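Local coordinates for protein histidine--tRNA ligase (Thermus thermophilus HB27, PDB 4RDX) that attaches histidine to tRNA(His) in an ATP-dependent reaction that releases AMP and diphosphate, working as a homodimeric class II aminoacyl-tRNA synthetase, at residues A179-V184 against L222-M227; V273-I278 against E319-G324. All coordinates share one frame; numbering follows the deposited sequence.

Contact 1 (A179-V184 against L222-M227); sequences AYLREV and LGVRPM
Leu181 and Val224 mark the nearest approach of the two backbones, their CA atoms 7.9 Å apart, as the irregular segment 222-227 passes one side of the helix that carries 179-184. The polar link comes from Tyr180, whose CG stands anti to the backbone N (chi1 161°) and sends the ring across to segment 222-227. Its OH accepts the backbone N-H of Arg225, with N to OH 3.0 Å and an almost straight N-H...O angle of 169°. The Arg225 side chain runs at about a right angle to that of Tyr180 and approaches the ring obliquely, with CG of Arg225 3.9 Å from CZ of Tyr180. With an alanine here in place of Tyr180, the N-H of Arg225 would probably lose this acceptor, and a gap would open beside the arginine's methylenes. Beside the tyrosine the contact is apolar: CD2 of Leu181 meets CG1 of Val224 at 4.0 Å, and CG1 of Val184 lies 4.0 Å from CD1 of Leu222 and 4.2 Å from CG2 of Val224. Tyr177, about one turn before Tyr180, binds the carbonyl of Arg225, so two tyrosines of helix 171-185 hold the N-H and the C=O of the same residue. Phe230 meets the Tyr180 ring. The contact lies in the mainly helical insertion of histidyl-tRNA synthetases, where a Schellman motif at Gly223 ends helix 213-221 and the chain then runs past helix 171-185 toward helix 233-248.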
loop_
_atom_site.group_PDB
_atom_site.type_symbol
_atom_site.label_atom_id
_atom_site.label_comp_id
_atom_site.label_asym_id
_atom_site.label_seq_id
_atom_site.Cartn_x
_atom_site.Cartn_y
_atom_site.Cartn_z
ATOM N N ALA A 179 32.737 -29.042 1.550
ATOM C CA ALA A 179 34.006 -29.738 1.771
ATOM C C ALA A 179 34.526 -30.364 0.475
ATOM O O ALA A 179 35.732 -30.377 0.215
ATOM C CB ALA A 179 33.858 -30.802 2.854
ATOM N N TYR A 180 33.603 -30.876 -0.335
ATOM C CA TYR A 180 33.944 -31.492 -1.612
ATOM C C TYR A 180 34.433 -30.467 -2.637
ATOM O O TYR A 180 35.450 -30.681 -3.305
ATOM C CB TYR A 180 32.744 -32.275 -2.155
ATOM C CG TYR A 180 32.814 -32.571 -3.634
ATOM C CD1 TYR A 180 33.674 -33.542 -4.131
ATOM C CD2 TYR A 180 32.013 -31.880 -4.534
ATOM C CE1 TYR A 180 33.736 -33.814 -5.486
ATOM C CE2 TYR A 180 32.068 -32.145 -5.889
ATOM C CZ TYR A 180 32.931 -33.112 -6.358
ATOM O OH TYR A 180 32.989 -33.374 -7.706
ATOM N N LEU A 181 33.707 -29.357 -2.754
ATOM C CA LEU A 181 34.076 -28.282 -3.671
ATOM C C LEU A 181 35.448 -27.724 -3.322
ATOM O O LEU A 181 36.279 -27.492 -4.205
ATOM C CB LEU A 181 33.033 -27.162 -3.642
ATOM C CG LEU A 181 31.674 -27.455 -4.281
ATOM C CD1 LEU A 181 30.748 -26.263 -4.135
ATOM C CD2 LEU A 181 31.830 -27.836 -5.743
ATOM N N ARG A 182 35.683 -27.514 -2.030
ATOM C CA ARG A 182 36.986 -27.061 -1.555
ATOM C C ARG A 182 38.078 -28.074 -1.885
ATOM O O ARG A 182 39.126 -27.713 -2.434
ATOM C CB ARG A 182 36.952 -26.793 -0.047
ATOM C CG ARG A 182 36.253 -25.499 0.339
ATOM C CD ARG A 182 36.444 -25.175 1.813
ATOM N NE ARG A 182 35.931 -23.852 2.157
ATOM C CZ ARG A 182 34.692 -23.614 2.577
ATOM N NH1 ARG A 182 33.830 -24.612 2.709
ATOM N NH2 ARG A 182 34.314 -22.375 2.866
ATOM N N GLU A 183 37.820 -29.337 -1.551
ATOM C CA GLU A 183 38.770 -30.416 -1.808
ATOM C C GLU A 183 39.189 -30.478 -3.275
ATOM O O GLU A 183 40.372 -30.603 -3.583
ATOM C CB GLU A 183 38.194 -31.764 -1.367
ATOM C CG GLU A 183 39.136 -32.936 -1.581
ATOM C CD GLU A 183 38.861 -34.086 -0.633
ATOM O OE1 GLU A 183 37.697 -34.245 -0.207
ATOM O OE2 GLU A 183 39.814 -34.827 -0.305
ATOM N N VAL A 184 38.218 -30.378 -4.177
ATOM C CA VAL A 184 38.507 -30.462 -5.607
ATOM C C VAL A 184 39.201 -29.210 -6.144
ATOM O O VAL A 184 40.180 -29.303 -6.885
ATOM C CB VAL A 184 37.227 -30.724 -6.432
ATOM C CG1 VAL A 184 37.486 -30.506 -7.915
ATOM C CG2 VAL A 184 36.717 -32.131 -6.180
ATOM N N LEU A 222 37.100 -30.428 -14.844
ATOM C CA LEU A 222 37.341 -31.146 -13.595
ATOM C C LEU A 222 36.191 -32.103 -13.284
ATOM O O LEU A 222 36.256 -32.876 -12.327
ATOM C CB LEU A 222 37.561 -30.180 -12.428
ATOM C CG LEU A 222 38.789 -29.269 -12.495
ATOM C CD1 LEU A 222 39.054 -28.634 -11.138
ATOM C CD2 LEU A 222 40.013 -30.024 -12.990
ATOM N N GLY A 223 35.141 -32.041 -14.098
ATOM C CA GLY A 223 34.006 -32.939 -13.968
ATOM C C GLY A 223 33.260 -32.808 -12.650
ATOM O O GLY A 223 32.696 -33.786 -12.151
ATOM N N VAL A 224 33.265 -31.598 -12.092
ATOM C CA VAL A 224 32.616 -31.300 -10.813
ATOM C C VAL A 224 31.184 -31.823 -10.755
ATOM O O VAL A 224 30.392 -31.595 -11.671
ATOM C CB VAL A 224 32.643 -29.779 -10.514
ATOM C CG1 VAL A 224 31.638 -29.413 -9.443
ATOM C CG2 VAL A 224 34.039 -29.349 -10.089
ATOM N N ARG A 225 30.869 -32.548 -9.684
ATOM C CA ARG A 225 29.541 -33.125 -9.513
ATOM C C ARG A 225 28.560 -32.069 -9.007
ATOM O O ARG A 225 28.958 -31.121 -8.332
ATOM C CB ARG A 225 29.605 -34.304 -8.540
ATOM C CG ARG A 225 30.758 -35.252 -8.809
ATOM C CD ARG A 225 30.761 -36.407 -7.828
ATOM N NE ARG A 225 29.706 -37.368 -8.131
ATOM C CZ ARG A 225 29.926 -38.633 -8.473
ATOM N NH1 ARG A 225 31.166 -39.095 -8.542
ATOM N NH2 ARG A 225 28.905 -39.438 -8.735
ATOM N N PRO A 226 27.270 -32.226 -9.342
ATOM C CA PRO A 226 26.236 -31.274 -8.919
ATOM C C PRO A 226 25.870 -31.435 -7.447
ATOM O O PRO A 226 26.198 -32.453 -6.840
ATOM C CB PRO A 226 25.040 -31.658 -9.793
ATOM C CG PRO A 226 25.236 -33.112 -10.061
ATOM C CD PRO A 226 26.720 -33.295 -10.196
ATOM N N MET A 227 25.192 -30.436 -6.888
ATOM C CA MET A 227 24.697 -30.509 -5.518
ATOM C C MET A 227 23.683 -31.646 -5.398
ATOM O O MET A 227 23.510 -32.231 -4.327
ATOM C CB MET A 227 24.067 -29.172 -5.109
ATOM C CG MET A 227 23.307 -29.198 -3.784
ATOM S SD MET A 227 24.381 -29.524 -2.376
ATOM C CE MET A 227 23.267 -30.445 -1.317
#

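Contact 2 (V273-I278 against E319-G324); sequences VHHEEI and EAEGFG
His275, in the last part of strand 269-275, is the first residue of 273-278 to meet the segment 319-324. Its CG stands anti to the backbone N (chi1 -164°), which brings the imidazole up to Glu321 just past the end of helix 311-320. The ring and the Glu321 carboxylate are nearly coplanar, 12° apart, and the carboxylate sits at the NE2 edge; the modelled gap there is too short to be trusted, so the type of bond remains doubtful. CE1 of His275 also lies 3.8 Å from CG of Glu321. On the other ring nitrogen, ND1 donates to the backbone O of Glu276 at 2.7 Å, a bent bond of 140° that reaches a lone pair in the carbonyl plane. Glu276 then folds its side chain back, placing OE1 3.4 Å above the centre of the imidazole plane, while OE2 forms a salt bridge with Arg160. At Glu277 the backbone turns through a positive phi, and OE1 comes within 3.8 Å of CB of Ala320. Ile278 closes the segment with a looser approach, CG2 to CB of Ala320 at 4.5 Å, and packs also on Leu284 and Leu316. Across from it the helix ends in a Schellman motif, with Gly322 as the C-prime residue. Glu321 has a second partner, its OE1 accepting the backbone N-H of Arg159. ND1 is taken up as a donor, with OE1 of Glu276 over one face of the ring, and if NE2 does face the Glu321 carboxylate, the two nearby acids might stabilise a protonated imidazole; the doubtful geometry at NE2 does not settle it.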
loop_
_atom_site.group_PDB
_atom_site.type_symbol
_atom_site.label_atom_id
_atom_site.label_comp_id
_atom_site.label_asym_id
_atom_site.label_seq_id
_atom_site.Cartn_x
_atom_site.Cartn_y
_atom_site.Cartn_z
ATOM N N VAL A 273 11.731 -18.324 -10.616
ATOM C CA VAL A 273 11.050 -18.183 -11.902
ATOM C C VAL A 273 11.682 -17.039 -12.685
ATOM O O VAL A 273 11.817 -15.928 -12.175
ATOM C CB VAL A 273 9.534 -17.936 -11.754
ATOM C CG1 VAL A 273 8.903 -17.685 -13.116
ATOM C CG2 VAL A 273 8.865 -19.116 -11.071
ATOM N N HIS A 274 12.080 -17.316 -13.922
ATOM C CA HIS A 274 12.783 -16.327 -14.729
ATOM C C HIS A 274 12.002 -15.897 -15.958
ATOM O O HIS A 274 11.101 -16.597 -16.420
ATOM C CB HIS A 274 14.144 -16.867 -15.162
ATOM C CG HIS A 274 15.136 -16.969 -14.042
ATOM N ND1 HIS A 274 16.118 -16.033 -13.840
ATOM C CD2 HIS A 274 15.283 -17.899 -13.072
ATOM C CE1 HIS A 274 16.842 -16.381 -12.785
ATOM N NE2 HIS A 274 16.354 -17.508 -12.303
ATOM N N HIS A 275 12.366 -14.733 -16.483
ATOM C CA HIS A 275 11.792 -14.238 -17.724
ATOM C C HIS A 275 12.890 -13.639 -18.594
ATOM O O HIS A 275 13.807 -12.988 -18.090
ATOM C CB HIS A 275 10.703 -13.199 -17.439
ATOM C CG HIS A 275 9.813 -12.922 -18.612
ATOM N ND1 HIS A 275 10.122 -11.986 -19.573
ATOM C CD2 HIS A 275 8.629 -13.464 -18.978
ATOM C CE1 HIS A 275 9.164 -11.961 -20.483
ATOM N NE2 HIS A 275 8.246 -12.851 -20.145
ATOM N N GLU A 276 12.798 -13.865 -19.901
ATOM C CA GLU A 276 13.753 -13.290 -20.842
ATOM C C GLU A 276 13.562 -11.785 -20.963
ATOM O O GLU A 276 12.559 -11.240 -20.490
ATOM C CB GLU A 276 13.640 -13.953 -22.215
ATOM C CG GLU A 276 12.310 -13.744 -22.907
ATOM C CD GLU A 276 11.258 -14.737 -22.464
ATOM O OE1 GLU A 276 11.107 -14.953 -21.243
ATOM O OE2 GLU A 276 10.592 -15.313 -23.347
ATOM N N GLU A 277 14.525 -11.129 -21.606
ATOM C CA GLU A 277 14.606 -9.674 -21.618
ATOM C C GLU A 277 14.699 -9.155 -20.177
ATOM O O GLU A 277 15.265 -9.828 -19.317
ATOM C CB GLU A 277 13.437 -9.051 -22.394
ATOM C CG GLU A 277 13.369 -9.465 -23.870
ATOM C CD GLU A 277 12.092 -10.203 -24.212
ATOM O OE1 GLU A 277 11.432 -10.699 -23.280
ATOM O OE2 GLU A 277 11.750 -10.287 -25.411
ATOM N N ILE A 278 14.163 -7.962 -19.925
ATOM C CA ILE A 278 14.179 -7.330 -18.593
ATOM C C ILE A 278 15.558 -7.238 -17.904
ATOM O O ILE A 278 15.652 -6.929 -16.712
ATOM C CB ILE A 278 13.093 -7.925 -17.632
ATOM C CG1 ILE A 278 13.622 -9.120 -16.835
ATOM C CG2 ILE A 278 11.836 -8.300 -18.408
ATOM C CD1 ILE A 278 12.931 -9.311 -15.502
ATOM N N GLU A 319 5.399 -5.695 -20.032
ATOM C CA GLU A 319 5.604 -4.803 -21.166
ATOM C C GLU A 319 6.411 -5.506 -22.252
ATOM O O GLU A 319 6.169 -5.312 -23.441
ATOM C CB GLU A 319 6.306 -3.510 -20.740
ATOM C CG GLU A 319 6.556 -2.533 -21.888
ATOM C CD GLU A 319 5.274 -2.067 -22.565
ATOM O OE1 GLU A 319 4.727 -2.813 -23.407
ATOM O OE2 GLU A 319 4.817 -0.946 -22.255
ATOM N N ALA A 320 7.364 -6.333 -21.832
ATOM C CA ALA A 320 8.201 -7.073 -22.768
ATOM C C ALA A 320 7.372 -8.001 -23.652
ATOM O O ALA A 320 7.729 -8.263 -24.800
ATOM C CB ALA A 320 9.266 -7.858 -22.020
ATOM N N GLU A 321 6.256 -8.483 -23.114
ATOM C CA GLU A 321 5.384 -9.396 -23.845
ATOM C C GLU A 321 4.178 -8.705 -24.471
ATOM O O GLU A 321 3.268 -9.363 -24.971
ATOM C CB GLU A 321 4.933 -10.541 -22.944
ATOM C CG GLU A 321 6.063 -11.461 -22.551
ATOM C CD GLU A 321 5.576 -12.714 -21.869
ATOM O OE1 GLU A 321 4.492 -13.216 -22.233
ATOM O OE2 GLU A 321 6.281 -13.195 -20.962
ATOM N N GLY A 322 4.174 -7.378 -24.437
ATOM C CA GLY A 322 3.194 -6.606 -25.179
ATOM C C GLY A 322 1.883 -6.310 -24.474
ATOM O O GLY A 322 0.968 -5.758 -25.082
ATOM N N PHE A 323 1.781 -6.671 -23.199
ATOM C CA PHE A 323 0.573 -6.382 -22.433
ATOM C C PHE A 323 0.542 -4.932 -21.966
ATOM O O PHE A 323 1.419 -4.486 -21.226
ATOM C CB PHE A 323 0.443 -7.324 -21.236
ATOM C CG PHE A 323 0.337 -8.770 -21.618
ATOM C CD1 PHE A 323 -0.881 -9.317 -21.985
ATOM C CD2 PHE A 323 1.460 -9.579 -21.622
ATOM C CE1 PHE A 323 -0.978 -10.647 -22.343
ATOM C CE2 PHE A 323 1.370 -10.909 -21.976
ATOM C CZ PHE A 323 0.150 -11.443 -22.338
ATOM N N GLY A 324 -0.475 -4.201 -22.410
ATOM C CA GLY A 324 -0.656 -2.817 -22.013
ATOM C C GLY A 324 -1.942 -2.626 -21.233
ATOM O O GLY A 324 -2.720 -3.563 -21.068
#

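Overall arrangement
Contacts 1 and 2 follow one another along the chain, the first closing before the second opens, and do not touch: their centres are about 36 Å apart and their nearest atoms about 16 Å. Contact 1 lies at the surface, about 36 Å from the centre of the chain, in the insertion between motifs 2 and 3 of the class II core. Contact 2 belongs to that core, joining a strand of the main sheet to the motif 3 helix, which supplies Arg313 to the AMP pocket. The Ile278 side chain is about 7 Å from AMP. The bound nucleic acid comes within about 12 Å of contact 1 and 6 Å of contact 2, nearest atoms.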